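Local coordinates for protein possible prolidase (Bifidobacterium longum NCC2705, PDB 2P9B) that is a possible prolidase of the amidohydrolase family that probably hydrolyses carbon-nitrogen bonds, at residues 397-409 against 416-428. Numbering follows the deposited sequence.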
loop_
_atom_site.group_PDB
_atom_site.type_symbol
_atom_site.label_atom_id
_atom_site.label_comp_id
_atom_site.label_asym_id
_atom_site.label_seq_id
_atom_site.Cartn_x
_atom_site.Cartn_y
_atom_site.Cartn_z
ATOM N N VAL A 397 10.243 -15.823 12.676
ATOM C CA VAL A 397 11.293 -16.672 12.121
ATOM C C VAL A 397 10.877 -17.254 10.777
ATOM O O VAL A 397 9.765 -17.760 10.629
ATOM C CB VAL A 397 11.628 -17.829 13.094
ATOM C CG1 VAL A 397 12.665 -18.760 12.478
ATOM C CG2 VAL A 397 12.150 -17.258 14.405
ATOM N N GLY A 398 11.775 -17.163 9.801
ATOM C CA GLY A 398 11.494 -17.695 8.479
ATOM C C GLY A 398 11.079 -16.639 7.473
ATOM O O GLY A 398 11.243 -16.820 6.264
ATOM N N LYS A 399 10.536 -15.533 7.967
ATOM C CA LYS A 399 10.098 -14.461 7.085
ATOM C C LYS A 399 11.228 -13.511 6.716
ATOM O O LYS A 399 12.265 -13.467 7.376
ATOM C CB LYS A 399 8.956 -13.673 7.723
ATOM C CG LYS A 399 7.659 -14.451 7.858
ATOM C CD LYS A 399 6.486 -13.507 8.069
ATOM C CE LYS A 399 5.204 -14.262 8.380
ATOM N NZ LYS A 399 4.911 -15.309 7.371
ATOM N N SER A 400 11.009 -12.758 5.643
ATOM C CA SER A 400 11.989 -11.792 5.148
ATOM C C SER A 400 12.301 -10.765 6.229
ATOM O O SER A 400 11.408 -10.301 6.933
ATOM C CB SER A 400 11.425 -11.087 3.908
ATOM O OG SER A 400 12.424 -10.344 3.231
ATOM N N ALA A 401 13.569 -10.403 6.358
ATOM C CA ALA A 401 13.958 -9.429 7.364
ATOM C C ALA A 401 13.630 -8.001 6.922
ATOM O O ALA A 401 14.523 -7.221 6.601
ATOM C CB ALA A 401 15.450 -9.561 7.679
ATOM N N ASP A 402 12.340 -7.674 6.903
ATOM C CA ASP A 402 11.887 -6.336 6.538
ATOM C C ASP A 402 11.616 -5.655 7.873
ATOM O O ASP A 402 10.547 -5.837 8.472
ATOM C CB ASP A 402 10.600 -6.411 5.704
ATOM C CG ASP A 402 10.845 -6.931 4.286
ATOM O OD1 ASP A 402 11.799 -6.453 3.635
ATOM O OD2 ASP A 402 10.076 -7.801 3.822
ATOM N N LEU A 403 12.593 -4.885 8.347
ATOM C CA LEU A 403 12.474 -4.229 9.647
ATOM C C LEU A 403 12.466 -2.718 9.585
ATOM O O LEU A 403 13.185 -2.111 8.797
ATOM C CB LEU A 403 13.634 -4.651 10.554
ATOM C CG LEU A 403 14.140 -6.095 10.492
ATOM C CD1 LEU A 403 15.212 -6.301 11.567
ATOM C CD2 LEU A 403 13.005 -7.064 10.693
ATOM N N LEU A 404 11.656 -2.113 10.440
ATOM C CA LEU A 404 11.591 -0.666 10.509
ATOM C C LEU A 404 11.948 -0.295 11.944
ATOM O O LEU A 404 11.232 -0.645 12.888
ATOM C CB LEU A 404 10.188 -0.169 10.154
ATOM C CG LEU A 404 9.910 1.317 10.410
ATOM C CD1 LEU A 404 10.945 2.182 9.701
ATOM C CD2 LEU A 404 8.496 1.644 9.928
ATOM N N VAL A 405 13.078 0.383 12.100
ATOM C CA VAL A 405 13.550 0.793 13.420
ATOM C C VAL A 405 13.166 2.246 13.666
ATOM O O VAL A 405 13.473 3.126 12.859
ATOM C CB VAL A 405 15.077 0.621 13.526
ATOM C CG1 VAL A 405 15.534 0.889 14.952
ATOM C CG2 VAL A 405 15.464 -0.797 13.098
ATOM N N LEU A 406 12.495 2.480 14.789
ATOM C CA LEU A 406 12.011 3.806 15.165
ATOM C C LEU A 406 12.644 4.341 16.448
ATOM O O LEU A 406 13.148 3.581 17.268
ATOM C CB LEU A 406 10.492 3.757 15.334
ATOM C CG LEU A 406 9.739 3.135 14.153
ATOM C CD1 LEU A 406 8.248 3.000 14.480
ATOM C CD2 LEU A 406 9.943 3.989 12.916
ATOM N N ASN A 407 12.585 5.657 16.622
ATOM C CA ASN A 407 13.154 6.301 17.800
ATOM C C ASN A 407 12.146 6.427 18.938
ATOM O O ASN A 407 12.507 6.784 20.062
ATOM C CB ASN A 407 13.701 7.680 17.420
ATOM C CG ASN A 407 14.971 7.594 16.595
ATOM O OD1 ASN A 407 15.153 8.338 15.632
ATOM N ND2 ASN A 407 15.863 6.692 16.976
ATOM N N ALA A 408 10.883 6.130 18.653
ATOM C CA ALA A 408 9.838 6.207 19.667
ATOM C C ALA A 408 8.755 5.179 19.357
ATOM O O ALA A 408 8.739 4.598 18.271
ATOM C CB ALA A 408 9.243 7.615 19.709
ATOM N N ASN A 409 7.851 4.963 20.307
ATOM C CA ASN A 409 6.778 3.988 20.136
ATOM C C ASN A 409 5.592 4.568 19.369
ATOM O O ASN A 409 4.913 5.474 19.852
ATOM C CB ASN A 409 6.301 3.494 21.504
ATOM C CG ASN A 409 5.382 2.298 21.400
ATOM O OD1 ASN A 409 4.758 2.069 20.368
ATOM N ND2 ASN A 409 5.286 1.533 22.481
ATOM N N ALA A 416 5.655 8.930 15.205
ATOM C CA ALA A 416 6.960 8.317 15.441
ATOM C C ALA A 416 7.396 7.632 14.145
ATOM O O ALA A 416 8.581 7.381 13.921
ATOM C CB ALA A 416 6.863 7.289 16.561
ATOM N N LEU A 417 6.423 7.340 13.289
ATOM C CA LEU A 417 6.696 6.678 12.016
ATOM C C LEU A 417 7.329 7.604 10.981
ATOM O O LEU A 417 8.043 7.153 10.088
ATOM C CB LEU A 417 5.396 6.110 11.429
ATOM C CG LEU A 417 4.640 5.027 12.203
ATOM C CD1 LEU A 417 3.284 4.808 11.557
ATOM C CD2 LEU A 417 5.438 3.727 12.211
ATOM N N GLU A 418 7.071 8.899 11.106
ATOM C CA GLU A 418 7.565 9.871 10.138
ATOM C C GLU A 418 9.074 9.881 9.897
ATOM O O GLU A 418 9.514 9.992 8.754
ATOM C CB GLU A 418 7.086 11.273 10.523
ATOM C CG GLU A 418 7.378 12.334 9.466
ATOM C CD GLU A 418 6.750 13.672 9.798
ATOM O OE1 GLU A 418 6.561 13.960 10.996
ATOM O OE2 GLU A 418 6.461 14.442 8.862
ATOM N N HIS A 419 9.863 9.762 10.959
ATOM C CA HIS A 419 11.315 9.780 10.806
ATOM C C HIS A 419 11.961 8.497 11.312
ATOM O O HIS A 419 12.352 8.400 12.476
ATOM C CB HIS A 419 11.911 10.984 11.543
ATOM C CG HIS A 419 11.338 12.300 11.116
ATOM N ND1 HIS A 419 10.175 12.815 11.650
ATOM C CD2 HIS A 419 11.753 13.195 10.188
ATOM C CE1 HIS A 419 9.900 13.970 11.071
ATOM N NE2 HIS A 419 10.843 14.223 10.178
ATOM N N PRO A 420 12.089 7.490 10.433
ATOM C CA PRO A 420 12.698 6.219 10.836
ATOM C C PRO A 420 14.153 6.365 11.277
ATOM O O PRO A 420 14.869 7.262 10.824
ATOM C CB PRO A 420 12.579 5.360 9.574
ATOM C CG PRO A 420 11.397 5.944 8.858
ATOM C CD PRO A 420 11.615 7.427 9.042
ATOM N N ALA A 421 14.583 5.476 12.167
ATOM C CA ALA A 421 15.959 5.471 12.640
ATOM C C ALA A 421 16.780 4.655 11.644
ATOM O O ALA A 421 17.925 4.987 11.329
ATOM C CB ALA A 421 16.036 4.839 14.024
ATOM N N LEU A 422 16.176 3.579 11.147
ATOM C CA LEU A 422 16.836 2.707 10.181
ATOM C C LEU A 422 15.808 1.804 9.521
ATOM O O LEU A 422 14.855 1.368 10.163
ATOM C CB LEU A 422 17.892 1.839 10.881
ATOM C CG LEU A 422 18.632 0.774 10.061
ATOM C CD1 LEU A 422 19.489 1.436 8.991
ATOM C CD2 LEU A 422 19.514 -0.064 10.985
ATOM N N VAL A 423 16.005 1.536 8.236
ATOM C CA VAL A 423 15.110 0.660 7.491
ATOM C C VAL A 423 15.945 -0.497 6.952
ATOM O O VAL A 423 17.043 -0.289 6.449
ATOM C CB VAL A 423 14.468 1.384 6.297
ATOM C CG1 VAL A 423 13.446 0.467 5.618
ATOM C CG2 VAL A 423 13.808 2.659 6.769
ATOM N N ILE A 424 15.427 -1.709 7.073
ATOM C CA ILE A 424 16.132 -2.884 6.583
ATOM C C ILE A 424 15.172 -3.584 5.636
ATOM O O ILE A 424 14.037 -3.881 6.006
ATOM C CB ILE A 424 16.520 -3.822 7.751
ATOM C CG1 ILE A 424 17.393 -3.049 8.741
ATOM C CG2 ILE A 424 17.248 -5.056 7.219
ATOM C CD1 ILE A 424 17.813 -3.830 9.961
ATOM N N ALA A 425 15.624 -3.822 4.406
ATOM C CA ALA A 425 14.791 -4.474 3.401
ATOM C C ALA A 425 15.363 -5.842 3.065
ATOM O O ALA A 425 16.475 -5.948 2.556
ATOM C CB ALA A 425 14.722 -3.613 2.141
ATOM N N ALA A 426 14.594 -6.887 3.347
ATOM C CA ALA A 426 15.044 -8.249 3.079
ATOM C C ALA A 426 16.473 -8.469 3.579
ATOM O O ALA A 426 17.304 -9.059 2.886
ATOM C CB ALA A 426 14.954 -8.546 1.591
ATOM N N GLY A 427 16.756 -7.979 4.782
ATOM C CA GLY A 427 18.081 -8.156 5.357
ATOM C C GLY A 427 19.113 -7.127 4.937
ATOM O O GLY A 427 20.230 -7.124 5.451
ATOM N N HIS A 428 18.740 -6.248 4.010
ATOM C CA HIS A 428 19.641 -5.211 3.510
ATOM C C HIS A 428 19.410 -3.879 4.208
ATOM O O HIS A 428 18.412 -3.209 3.945
ATOM C CB HIS A 428 19.423 -4.994 2.010
ATOM C CG HIS A 428 19.795 -6.163 1.155
ATOM N ND1 HIS A 428 21.103 -6.486 0.863
ATOM C CD2 HIS A 428 19.030 -7.061 0.490
ATOM C CE1 HIS A 428 21.128 -7.528 0.052
ATOM N NE2 HIS A 428 19.883 -7.897 -0.190
HETATM O O HOH W 1 11.114 7.277 14.638
#
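The carboxylate of Asp402 takes the backbone N-H of Ala426 from above its plane, 42° out of it, with N 2.8 Å from OD1, while OD2 forms a salt bridge with Arg158 and a hydrogen bond with Thr392 OG1. CG stands anti to the carbonyl carbon (chi1 -72°), which carries OD1 back to the type I' turn of Ala425 to His428. Shortening Asp402 to an alanine would remove both oxygens and is likely to leave the Ala426 N-H without this acceptor and Arg158 and Thr392 without their carboxylate partner. At the other end, the amide of Asn407 brings ND2 to 3.5 Å from Ala421 CB. Strands 403-406 and 422-425 run antiparallel, at 174°. Val405 O accepts from Ala421 N at 2.7 Å and Leu422 N at 3.2 Å, a classic beta bulge. Leu403 and Ile424 lie side by side, CD1 to CD1 3.9 Å, on the face that Val405 and Leu422 share; Leu404 and Val423 occupy the other, where Leu404 CD1 meets Pro420 CB at 3.6 Å. Beyond the bulge, Leu406 CD1 meets Leu417 CD2 at 3.7 Å, and a water joins Asn407 N to the carbonyls of Ala416 and His419. Strand 403-406 lies between 422-425 and 68-78 in the sheet, antiparallel to both; Met70 touches Leu406 and Leu417, and helix 356-367 also packs on Leu417.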